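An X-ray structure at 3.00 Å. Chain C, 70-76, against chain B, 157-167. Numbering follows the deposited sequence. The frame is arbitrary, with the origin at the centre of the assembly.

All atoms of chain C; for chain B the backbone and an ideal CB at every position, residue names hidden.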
ATOM      1  N   GLU C  70     -16.146  16.105  11.155  1.00 47.47           N
ATOM      2  CA  GLU C  70     -15.312  17.115  10.518  1.00 62.72           C
ATOM      3  C   GLU C  70     -14.054  17.366  11.345  1.00 79.91           C
ATOM      4  O   GLU C  70     -12.972  17.564  10.789  1.00 85.24           O
ATOM      5  CB  GLU C  70     -16.094  18.415  10.287  1.00 74.76           C
ATOM      6  CG  GLU C  70     -15.369  19.432   9.412  1.00 82.45           C
ATOM      7  CD  GLU C  70     -16.275  20.550   8.925  1.00 80.37           C
ATOM      8  OE1 GLU C  70     -15.748  21.607   8.510  1.00 82.75           O
ATOM      9  OE2 GLU C  70     -17.510  20.366   8.947  1.00 72.91           O
ATOM     10  N   ARG C  71     -14.199  17.335  12.670  1.00 90.36           N
ATOM     11  CA  ARG C  71     -13.054  17.472  13.571  1.00 91.20           C
ATOM     12  C   ARG C  71     -11.998  16.392  13.324  1.00 83.24           C
ATOM     13  O   ARG C  71     -10.838  16.704  13.055  1.00 78.84           O
ATOM     14  CB  ARG C  71     -13.495  17.442  15.039  1.00 95.89           C
ATOM     15  CG  ARG C  71     -14.430  18.570  15.449  1.00102.70           C
ATOM     16  CD  ARG C  71     -14.577  18.632  16.963  1.00108.29           C
ATOM     17  NE  ARG C  71     -15.529  19.652  17.394  1.00110.14           N
ATOM     18  CZ  ARG C  71     -16.743  19.390  17.870  1.00111.71           C
ATOM     19  NH1 ARG C  71     -17.161  18.135  17.980  1.00109.76           N
ATOM     20  NH2 ARG C  71     -17.539  20.386  18.241  1.00110.36           N
ATOM     21  N   GLU C  72     -12.392  15.123  13.412  1.00 80.69           N
ATOM     22  CA  GLU C  72     -11.423  14.041  13.209  1.00 90.30           C
ATOM     23  C   GLU C  72     -10.891  13.944  11.768  1.00 71.70           C
ATOM     24  O   GLU C  72      -9.686  13.843  11.543  1.00 54.05           O
ATOM     25  CB  GLU C  72     -11.978  12.692  13.690  1.00106.51           C
ATOM     26  CG  GLU C  72     -13.395  12.373  13.239  1.00111.95           C
ATOM     27  CD  GLU C  72     -13.966  11.146  13.936  1.00116.81           C
ATOM     28  OE1 GLU C  72     -15.193  11.102  14.173  1.00115.83           O
ATOM     29  OE2 GLU C  72     -13.182  10.226  14.248  1.00120.81           O
ATOM     30  N   ILE C  73     -11.798  13.993  10.801  1.00 61.26           N
ATOM     31  CA  ILE C  73     -11.448  13.885   9.389  1.00 48.87           C
ATOM     32  C   ILE C  73     -10.576  15.043   8.879  1.00 55.40           C
ATOM     33  O   ILE C  73      -9.769  14.857   7.968  1.00 56.65           O
ATOM     34  CB  ILE C  73     -12.722  13.731   8.525  1.00 49.94           C
ATOM     35  CG1 ILE C  73     -13.459  12.444   8.905  1.00 55.85           C
ATOM     36  CG2 ILE C  73     -12.399  13.722   7.041  1.00 48.96           C
ATOM     37  CD1 ILE C  73     -14.742  12.233   8.130  1.00 61.72           C
ATOM     38  N   MET C  74     -10.718  16.230   9.469  1.00 61.91           N
ATOM     39  CA  MET C  74      -9.892  17.377   9.065  1.00 61.86           C
ATOM     40  C   MET C  74      -8.401  17.044   9.152  1.00 62.22           C
ATOM     41  O   MET C  74      -7.589  17.584   8.402  1.00 57.69           O
ATOM     42  CB  MET C  74     -10.215  18.612   9.915  1.00 53.00           C
ATOM     43  CG  MET C  74      -9.384  19.857   9.594  1.00 75.68           C
ATOM     44  SD  MET C  74      -9.726  20.605   7.984  1.00 90.18           S
ATOM     45  CE  MET C  74      -8.497  21.907   7.931  1.00 55.11           C
ATOM     46  N   GLY C  75      -8.058  16.129  10.052  1.00 60.27           N
ATOM     47  CA  GLY C  75      -6.677  15.747  10.271  1.00 58.38           C
ATOM     48  C   GLY C  75      -6.155  14.608   9.410  1.00 60.10           C
ATOM     49  O   GLY C  75      -5.035  14.147   9.625  1.00 66.36           O
ATOM     50  N   VAL C  76      -6.945  14.144   8.443  1.00 55.23           N
ATOM     51  CA  VAL C  76      -6.448  13.112   7.537  1.00 61.67           C
ATOM     52  C   VAL C  76      -5.261  13.643   6.747  1.00 66.27           C
ATOM     53  O   VAL C  76      -5.253  14.798   6.317  1.00 66.43           O
ATOM     54  CB  VAL C  76      -7.526  12.567   6.562  1.00 57.81           C
ATOM     55  CG1 VAL C  76      -8.676  11.946   7.333  1.00 57.52           C
ATOM     56  CG2 VAL C  76      -8.020  13.656   5.614  1.00 54.74           C
TER
ATOM     57  N   UNK B 157     -11.419  21.691  25.426  1.00 27.19           N
ATOM     58  CA  UNK B 157     -12.117  20.633  24.719  1.00 37.83           C
ATOM     59  C   UNK B 157     -12.756  21.085  23.411  1.00 33.21           C
ATOM     60  O   UNK B 157     -12.689  20.376  22.403  1.00 33.85           O
ATOM     61  CB  UNK B 157     -13.193  20.039  25.630  1.00 37.83           C
ATOM     62  N   UNK B 158     -13.385  22.254  23.422  1.00 29.50           N
ATOM     63  CA  UNK B 158     -14.252  22.631  22.302  1.00 40.63           C
ATOM     64  C   UNK B 158     -13.714  23.760  21.405  1.00 38.04           C
ATOM     65  O   UNK B 158     -14.381  24.192  20.466  1.00 31.80           O
ATOM     66  CB  UNK B 158     -15.615  23.051  22.856  1.00 40.63           C
ATOM     67  N   UNK B 159     -12.500  24.216  21.690  1.00 39.98           N
ATOM     68  CA  UNK B 159     -11.872  25.264  20.895  1.00 40.97           C
ATOM     69  C   UNK B 159     -10.382  25.000  20.669  1.00 37.27           C
ATOM     70  O   UNK B 159      -9.938  24.903  19.530  1.00 30.34           O
ATOM     71  CB  UNK B 159     -12.062  26.620  21.577  1.00 40.97           C
ATOM     72  N   UNK B 160      -9.625  24.878  21.757  1.00 43.27           N
ATOM     73  CA  UNK B 160      -8.173  24.731  21.688  1.00 41.35           C
ATOM     74  C   UNK B 160      -7.756  23.493  20.918  1.00 42.26           C
ATOM     75  O   UNK B 160      -7.063  23.586  19.903  1.00 49.00           O
ATOM     76  CB  UNK B 160      -7.581  24.681  23.098  1.00 41.35           C
ATOM     77  N   UNK B 161      -8.164  22.332  21.419  1.00 36.21           N
ATOM     78  CA  UNK B 161      -7.821  21.068  20.781  1.00 24.59           C
ATOM     79  C   UNK B 161      -8.301  20.957  19.333  1.00 30.82           C
ATOM     80  O   UNK B 161      -7.497  20.649  18.466  1.00 34.82           O
ATOM     81  CB  UNK B 161      -8.406  19.914  21.597  1.00 24.59           C
ATOM     82  N   UNK B 162      -9.594  21.219  19.058  1.00 35.16           N
ATOM     83  CA  UNK B 162     -10.027  21.120  17.656  1.00 29.89           C
ATOM     84  C   UNK B 162      -9.184  21.986  16.719  1.00 41.19           C
ATOM     85  O   UNK B 162      -8.738  21.520  15.660  1.00 60.83           O
ATOM     86  CB  UNK B 162     -11.498  21.523  17.535  1.00 29.89           C
ATOM     87  N   UNK B 163      -8.958  23.231  17.125  1.00 33.23           N
ATOM     88  CA  UNK B 163      -8.143  24.157  16.353  1.00 36.24           C
ATOM     89  C   UNK B 163      -6.746  23.591  16.120  1.00 43.77           C
ATOM     90  O   UNK B 163      -6.246  23.599  14.993  1.00 48.39           O
ATOM     91  CB  UNK B 163      -8.055  25.509  17.064  1.00 36.24           C
ATOM     92  N   UNK B 164      -6.127  23.103  17.192  1.00 40.78           N
ATOM     93  CA  UNK B 164      -4.804  22.491  17.115  1.00 36.67           C
ATOM     94  C   UNK B 164      -4.795  21.317  16.151  1.00 38.01           C
ATOM     95  O   UNK B 164      -3.804  21.062  15.477  1.00 42.55           O
ATOM     96  CB  UNK B 164      -4.346  22.033  18.501  1.00 36.67           C
ATOM     97  N   UNK B 165      -5.914  20.611  16.088  1.00 26.14           N
ATOM     98  CA  UNK B 165      -6.032  19.434  15.251  1.00 33.10           C
ATOM     99  C   UNK B 165      -6.315  19.792  13.794  1.00 30.09           C
ATOM    100  O   UNK B 165      -6.195  18.951  12.906  1.00 31.98           O
ATOM    101  CB  UNK B 165      -7.135  18.521  15.790  1.00 33.10           C
ATOM    102  N   UNK B 166      -6.685  21.046  13.550  1.00 31.10           N
ATOM    103  CA  UNK B 166      -6.817  21.521  12.176  1.00 36.87           C
ATOM    104  C   UNK B 166      -5.458  21.622  11.476  1.00 48.14           C
ATOM    105  O   UNK B 166      -5.379  21.558  10.246  1.00 50.55           O
ATOM    106  CB  UNK B 166      -7.516  22.882  12.158  1.00 36.87           C
ATOM    107  N   UNK B 167      -4.395  21.783  12.261  1.00 44.22           N
ATOM    108  CA  UNK B 167      -3.041  21.903  11.718  1.00 41.45           C
ATOM    109  C   UNK B 167      -2.612  20.636  10.982  1.00 42.24           C
ATOM    110  O   UNK B 167      -2.778  19.533  11.491  1.00 49.36           O
ATOM    111  CB  UNK B 167      -2.048  22.212  12.841  1.00 41.45           C
TER

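Position 157 lies on a helix that enters from earlier in the chain, and its ideal CB has nothing of chain C within 5.5 Å. This contact sets no rule there; the residue is B:Phe157, which makes no contact.

At 158 the CB points sideways and is also beyond 5.5 Å of chain C, but the extended side chain of C:Arg71 reaches up in this direction and offers a flat, charged guanidinium. A short residue would leave the gap open; a long acid, a long polar chain or a broad aromatic could cross it. The deposited B:Trp158, with chi1 in m, brings CE3 to 3.9 Å from C:Arg71 NH2. That ring edge lies over one face of the guanidinium, while NH2 sits near the plane of the indole, so the two groups do not stack.

Positions 159, 160 and 161 have CBs out of reach, so this contact sets no rule for them; they hold B:Lys159, B:Val160 and B:Ile161.

Position 162 is the first whose CB points toward chain C, 4.3 Å from C:Arg71 CD. Little depth remains, so a small or compact apolar residue suits it. The backbone adds a hint: the N has no bond to the preceding turn and the helix kinks, while phi is -55°, all compatible with proline. B:Pro162 is deposited; its CG lies 4.4 Å from C:Arg71 NE, packing obliquely by the guanidinium.

Positions 163 and 164 are again out of reach, occupied by B:Arg163 and B:Leu164.

At 165 the CB is sideways, 4.9 Å from C:Arg71 O. The carbonyl oxygen of C:Arg71 favours a long donor or cation, though a flexible polar chain would also fit. B:Lys165 bends back with chi3 in p and chi4 in m, bringing NZ to 3.7 Å from C:Arg71 O and 4.1 Å from C:Glu72 CA. No hydrogen bond results, so the ammonium is near the carbonyl without being fixed by it. B:Lys165 O lies 4.2 Å from C:Gly75 CA, a close approach of the two main chains.

At 166 the CB again points sideways, 4.4 Å from C:Met74 CG, beside a flexible thioether. Medium or long chains with aliphatic carbons would suit, whether apolar or amide-tipped. B:Gln166 lies alongside: C:Met74 CE is 3.9 Å from the main-chain B:Gln166 O and 4.1 Å from the side-chain B:Gln166 NE2, contacts without a hydrogen bond.

Position 167 directs its CB away, leaving the choice free here; it is B:Val167.

Chain B (157-167) FWKVIPRLKQV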
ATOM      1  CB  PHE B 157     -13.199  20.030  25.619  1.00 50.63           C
ATOM      2  CG  PHE B 157     -12.665  19.264  26.794  1.00 22.54           C
ATOM      3  CD1 PHE B 157     -11.492  18.538  26.693  1.00 29.90           C
ATOM      4  CD2 PHE B 157     -13.348  19.263  27.999  1.00 22.30           C
ATOM      5  CE1 PHE B 157     -11.005  17.821  27.779  1.00 29.86           C
ATOM      6  CE2 PHE B 157     -12.874  18.552  29.085  1.00 27.00           C
ATOM      7  CZ  PHE B 157     -11.699  17.827  28.978  1.00 25.46           C
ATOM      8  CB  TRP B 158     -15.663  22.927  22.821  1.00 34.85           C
ATOM      9  CG  TRP B 158     -16.139  21.839  23.723  1.00 38.18           C
ATOM     10  CD1 TRP B 158     -16.143  21.841  25.088  1.00 40.43           C
ATOM     11  CD2 TRP B 158     -16.638  20.558  23.326  1.00 41.73           C
ATOM     12  NE1 TRP B 158     -16.629  20.645  25.567  1.00 29.05           N
ATOM     13  CE2 TRP B 158     -16.941  19.841  24.504  1.00 32.42           C
ATOM     14  CE3 TRP B 158     -16.869  19.951  22.086  1.00 33.96           C
ATOM     15  CZ2 TRP B 158     -17.469  18.555  24.479  1.00 25.53           C
ATOM     16  CZ3 TRP B 158     -17.387  18.672  22.063  1.00 31.15           C
ATOM     17  CH2 TRP B 158     -17.682  17.987  23.252  1.00 28.67           C
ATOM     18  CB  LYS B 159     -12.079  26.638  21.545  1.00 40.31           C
ATOM     19  CG  LYS B 159     -13.521  27.121  21.525  1.00 46.05           C
ATOM     20  CD  LYS B 159     -13.652  28.488  22.180  1.00 46.61           C
ATOM     21  CE  LYS B 159     -15.046  29.073  21.993  1.00 42.24           C
ATOM     22  NZ  LYS B 159     -15.117  30.469  22.504  1.00 39.79           N
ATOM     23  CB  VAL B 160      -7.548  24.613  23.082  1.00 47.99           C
ATOM     24  CG1 VAL B 160      -6.043  24.403  22.960  1.00 41.77           C
ATOM     25  CG2 VAL B 160      -7.868  25.839  23.923  1.00 53.75           C
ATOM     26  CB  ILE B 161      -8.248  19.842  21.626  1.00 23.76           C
ATOM     27  CG1 ILE B 161      -7.289  19.662  22.803  1.00 24.25           C
ATOM     28  CG2 ILE B 161      -8.265  18.583  20.778  1.00 23.65           C
ATOM     29  CD1 ILE B 161      -7.722  18.612  23.788  1.00 30.83           C
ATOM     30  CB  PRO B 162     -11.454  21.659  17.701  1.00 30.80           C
ATOM     31  CG  PRO B 162     -11.911  21.387  19.095  1.00 34.06           C
ATOM     32  CD  PRO B 162     -10.710  21.578  19.954  1.00 36.90           C
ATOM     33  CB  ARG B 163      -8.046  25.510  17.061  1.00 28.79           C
ATOM     34  CG  ARG B 163      -7.228  26.536  16.310  1.00 29.69           C
ATOM     35  CD  ARG B 163      -7.740  26.692  14.900  1.00 32.07           C
ATOM     36  NE  ARG B 163      -7.040  27.746  14.175  1.00 43.66           N
ATOM     37  CZ  ARG B 163      -6.043  27.530  13.326  1.00 48.23           C
ATOM     38  NH1 ARG B 163      -5.625  26.293  13.094  1.00 47.37           N
ATOM     39  NH2 ARG B 163      -5.469  28.554  12.707  1.00 45.51           N
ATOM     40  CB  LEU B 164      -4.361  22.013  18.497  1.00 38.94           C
ATOM     41  CG  LEU B 164      -3.306  22.863  19.195  1.00 46.64           C
ATOM     42  CD1 LEU B 164      -1.985  22.751  18.467  1.00 56.92           C
ATOM     43  CD2 LEU B 164      -3.761  24.303  19.247  1.00 45.46           C
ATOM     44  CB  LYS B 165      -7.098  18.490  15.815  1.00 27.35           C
ATOM     45  CG  LYS B 165      -6.720  17.902  17.172  1.00 24.84           C
ATOM     46  CD  LYS B 165      -7.661  16.805  17.631  1.00 29.34           C
ATOM     47  CE  LYS B 165      -7.528  15.548  16.775  1.00 41.56           C
ATOM     48  NZ  LYS B 165      -8.368  15.571  15.538  1.00 42.55           N
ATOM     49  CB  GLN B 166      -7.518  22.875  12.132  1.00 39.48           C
ATOM     50  CG  GLN B 166      -8.877  22.888  12.788  1.00 47.66           C
ATOM     51  CD  GLN B 166      -9.747  24.010  12.271  1.00 55.67           C
ATOM     52  OE1 GLN B 166     -10.667  24.464  12.952  1.00 53.90           O
ATOM     53  NE2 GLN B 166      -9.466  24.458  11.052  1.00 60.35           N
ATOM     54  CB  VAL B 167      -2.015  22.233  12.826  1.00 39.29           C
ATOM     55  CG1 VAL B 167      -0.592  22.093  12.313  1.00 33.92           C
ATOM     56  CG2 VAL B 167      -2.249  23.635  13.354  1.00 37.42           C
TER
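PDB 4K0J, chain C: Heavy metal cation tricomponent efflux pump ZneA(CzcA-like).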